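Local coordinates for protein aminopeptidase C (PDB 4K7C) that probably trims amino-terminal residues from peptides, acting as a cysteine aminopeptidase of the papain-like clan, at residues G254-L257 with D258-Q261; V412-K415 with K416-P419. All blocks are in the same frame, centred on the assembly; numbering follows the deposited sequence.

Interaction 1 leads into strand 260-264 and interaction 2 leads out of strand 408-414, two antiparallel neighbours, so the two turns sit side by side at the same end of this strand pair. K415 ties them together: its NZ lies 2.8 Å from D258 O, and its backbone N pairs with D259 O. The side chain of Y260 packs on V412 through CB and on S414 through its ring. Both turns are closed by backbone hydrogen bonds, but their surroundings differ. The 254-261 turn, largely a surface feature, adds carboxylates, an amide and bridging waters, with an aromatic pair at one end. The mostly buried 412-419 turn adds apolar packing against helix 298-310.

Interaction 1 (G254-L257 with D258-Q261); sequences GWNL and DDYQ
Y260 reaches back to W255 and sets its hydroxyl over one face of the indole, above the CG-CD2 bond, with OH 3.4 Å from CD2. The two side chains cross at about a right angle, and the plane of the indole six-membered ring is tilted 46° from the tyrosine ring, an oblique aromatic pair. Y260 CE2 adds an apolar touch on W255 CE3 at 3.8 Å. This is the tight end: W255 also leans on T78 and M79 of helix 70-87, while L257 turns to S146, I149 and E150 of helix 142-152.

Between the two aromatics the chain makes a short 3-10 turn after helix 245-253, opened by N256. Its CG stands anti to the backbone N (chi1 176°), which carries OD1 to D258 N at 3.0 Å and closes an Asx turn. Its backbone O takes D259 N at 2.9 Å (162° at the hydrogen), closing the turn itself. Both donors approach from above the respective carbonyl planes. A weaker bond, Y260 N to L257 O at 3.5 Å, follows as strand 260-264 begins.

On the solvent side the polar groups meet mainly through water. Water 1 accepts from N256 N, donates to D259 OD2 at 2.7 Å and is also hydrogen-bonded to Y260 OH. With an alanine at Y260, the indole face is likely to lose its hydroxyl cover and water 1 one of its three partners, leaving W255 freer to turn. Farther out, water 2 links N256 ND2, at 2.8 Å, to D258 OD2, whereas D258 OD1 makes a salt bridge with R289.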
# COMPACT_ATOMS: atom_id res chain seq x y z
N GLY A 254 26.17 35.65 -10.40
CA GLY A 254 26.85 36.76 -11.05
C GLY A 254 25.98 37.71 -11.87
O GLY A 254 26.52 38.56 -12.61
N TRP A 255 24.64 37.64 -11.70
CA TRP A 255 23.73 38.52 -12.41
C TRP A 255 23.64 39.90 -11.78
O TRP A 255 23.92 40.06 -10.61
CB TRP A 255 22.33 37.91 -12.40
CG TRP A 255 22.21 36.62 -13.03
CD1 TRP A 255 23.16 35.93 -13.66
CD2 TRP A 255 21.01 35.82 -13.12
NE1 TRP A 255 22.66 34.75 -14.15
CE2 TRP A 255 21.33 34.66 -13.81
CE3 TRP A 255 19.71 36.01 -12.68
CZ2 TRP A 255 20.38 33.64 -14.07
CZ3 TRP A 255 18.76 34.99 -12.94
CH2 TRP A 255 19.12 33.84 -13.65
N ASN A 256 23.33 40.87 -12.64
CA ASN A 256 22.88 42.17 -12.22
C ASN A 256 21.39 42.10 -12.40
O ASN A 256 20.89 42.08 -13.55
CB ASN A 256 23.52 43.27 -13.06
CG ASN A 256 22.99 44.61 -12.69
OD1 ASN A 256 22.15 44.78 -11.81
ND2 ASN A 256 23.48 45.61 -13.39
N LEU A 257 20.73 42.14 -11.25
CA LEU A 257 19.30 41.93 -11.14
C LEU A 257 18.54 43.09 -11.77
O LEU A 257 17.39 42.92 -12.20
CB LEU A 257 18.87 41.62 -9.72
CG LEU A 257 19.35 40.22 -9.29
CD1 LEU A 257 19.12 40.06 -7.80
CD2 LEU A 257 18.76 39.05 -10.07
N ASP A 258 19.22 44.22 -11.97
CA ASP A 258 18.63 45.24 -12.80
C ASP A 258 18.39 44.93 -14.26
O ASP A 258 17.69 45.73 -14.92
CB ASP A 258 19.52 46.54 -12.78
CG ASP A 258 19.23 47.43 -11.64
OD1 ASP A 258 18.04 47.59 -11.26
OD2 ASP A 258 20.22 48.03 -11.11
N ASP A 259 19.07 43.91 -14.79
CA ASP A 259 19.07 43.61 -16.18
C ASP A 259 17.71 43.00 -16.59
O ASP A 259 17.57 42.79 -17.77
CB ASP A 259 20.13 42.55 -16.50
CG ASP A 259 21.57 43.08 -16.47
OD1 ASP A 259 21.70 44.29 -16.32
OD2 ASP A 259 22.48 42.24 -16.64
N TYR A 260 16.78 42.75 -15.64
CA TYR A 260 15.54 41.89 -15.91
C TYR A 260 14.30 42.70 -15.83
O TYR A 260 14.15 43.49 -14.93
CB TYR A 260 15.47 40.63 -14.97
CG TYR A 260 16.74 39.81 -15.14
CD1 TYR A 260 16.95 39.05 -16.25
CD2 TYR A 260 17.78 39.93 -14.24
CE1 TYR A 260 18.14 38.37 -16.46
CE2 TYR A 260 19.00 39.25 -14.43
CZ TYR A 260 19.16 38.50 -15.53
OH TYR A 260 20.32 37.86 -15.76
N GLN A 261 13.39 42.49 -16.76
CA GLN A 261 12.13 43.18 -16.74
C GLN A 261 10.95 42.16 -16.73
O GLN A 261 10.87 41.29 -17.58
CB GLN A 261 12.04 44.09 -17.93
CG GLN A 261 10.77 44.90 -18.05
CD GLN A 261 10.58 45.82 -16.90
OE1 GLN A 261 11.45 46.66 -16.59
NE2 GLN A 261 9.46 45.73 -16.28
O HOH W 1 22.73 39.84 -15.35
O HOH W 2 22.72 48.23 -12.84

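Interaction 2 (V412-K415 with K416-P419); sequences VISK and KYLP
With CG anti to its carbonyl carbon (chi1 -64°), Y417 lays its ring back along the strand end, against S414 and I413. The CG2 methyl of I413 meets Y417 at the edge, near the ring plane, 4.0 Å from CD2, and the two side chains cross at about a right angle. S414 approaches the same CD2-CE2 border obliquely, from the other side of the ring plane: its CB is 3.8 Å from Y417 CE2, and its carbonyl O comes to 3.3 Å from CD2. K416 holds its CG between the backbone N and the carbonyl carbon (chi1 67°), and this puts CG over the centre of one face of the Y417 ring, on the side S414 leans toward, where it meets S414 CB at 4.1 Å.

Two successive backbone bonds fold the chain here. Y417 N donates to S414 O at 3.0 Å, nearly straight at 168°, and L418 N donates to K415 O at 2.9 Å. Each spans three residues, the mark of a 3-10 turn, and each donor stands above the carbonyl plane. L418 keeps its CB close beside that second acceptor, 3.2 Å from K415 O. The turn takes the chain from strand 408-414 to P419, the N-cap position of helix 420-429. I413, Y417 and L418 all face helix 298-310, with L304 touching I413 and L418.

The polar ends find partners beyond the turn: Y417 OH hydrogen-bonds E313, and K415 NZ the backbone O of D258. In this mostly buried place the carbonyls of S414 and K415 are thus satisfied within the turn, while other backbone atoms rely on side chains from outside it, S414 N on Q308, Y417 O on K307 and L418 O on Q423.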
# COMPACT_ATOMS: atom_id res chain seq x y z
N VAL A 412 9.58 37.02 -17.61
CA VAL A 412 10.68 37.86 -17.21
C VAL A 412 11.75 37.78 -18.28
O VAL A 412 12.31 36.71 -18.59
CB VAL A 412 11.21 37.53 -15.82
CG1 VAL A 412 12.41 38.37 -15.46
CG2 VAL A 412 10.16 37.71 -14.77
N ILE A 413 12.03 38.93 -18.92
CA ILE A 413 12.96 39.02 -20.04
C ILE A 413 14.19 39.93 -19.73
O ILE A 413 13.98 40.96 -19.09
CB ILE A 413 12.21 39.55 -21.27
CG1 ILE A 413 11.04 38.54 -21.63
CG2 ILE A 413 13.12 39.71 -22.43
CD1 ILE A 413 11.50 37.22 -22.13
N SER A 414 15.39 39.53 -20.17
CA SER A 414 16.57 40.42 -20.08
C SER A 414 16.35 41.60 -21.00
O SER A 414 15.99 41.45 -22.16
CB SER A 414 17.93 39.83 -20.38
OG SER A 414 18.10 38.58 -19.84
N LYS A 415 16.51 42.77 -20.40
CA LYS A 415 16.31 44.07 -21.04
C LYS A 415 17.02 44.22 -22.39
O LYS A 415 16.53 44.91 -23.30
CB LYS A 415 16.68 45.19 -20.05
CG LYS A 415 15.66 45.47 -18.96
CD LYS A 415 16.22 46.49 -17.95
CE LYS A 415 15.28 46.69 -16.86
NZ LYS A 415 15.81 47.57 -15.79
N LYS A 416 18.18 43.57 -22.51
CA LYS A 416 18.93 43.64 -23.74
C LYS A 416 18.21 43.06 -24.98
O LYS A 416 18.62 43.30 -26.09
CB LYS A 416 20.23 42.90 -23.59
CG LYS A 416 20.09 41.42 -23.42
CD LYS A 416 21.42 40.88 -22.97
CE LYS A 416 21.45 39.39 -22.99
NZ LYS A 416 22.90 39.01 -22.92
N TYR A 417 17.15 42.25 -24.77
CA TYR A 417 16.40 41.69 -25.88
C TYR A 417 15.31 42.63 -26.30
O TYR A 417 14.68 42.40 -27.32
CB TYR A 417 15.76 40.35 -25.45
CG TYR A 417 16.76 39.32 -25.12
CD1 TYR A 417 17.74 38.94 -26.08
CD2 TYR A 417 16.76 38.71 -23.89
CE1 TYR A 417 18.69 37.99 -25.77
CE2 TYR A 417 17.70 37.77 -23.57
CZ TYR A 417 18.66 37.41 -24.50
OH TYR A 417 19.61 36.50 -24.18
N LEU A 418 15.07 43.69 -25.50
CA LEU A 418 14.00 44.65 -25.75
C LEU A 418 14.42 45.73 -26.78
O LEU A 418 15.51 46.23 -26.69
CB LEU A 418 13.64 45.39 -24.49
CG LEU A 418 12.98 44.70 -23.30
CD1 LEU A 418 12.57 45.70 -22.22
CD2 LEU A 418 11.76 44.04 -23.83
N PRO A 419 13.50 46.14 -27.68
CA PRO A 419 13.72 47.27 -28.57
C PRO A 419 14.02 48.51 -27.76
O PRO A 419 13.56 48.66 -26.62
CB PRO A 419 12.36 47.43 -29.29
CG PRO A 419 11.75 46.07 -29.24
CD PRO A 419 12.15 45.56 -27.88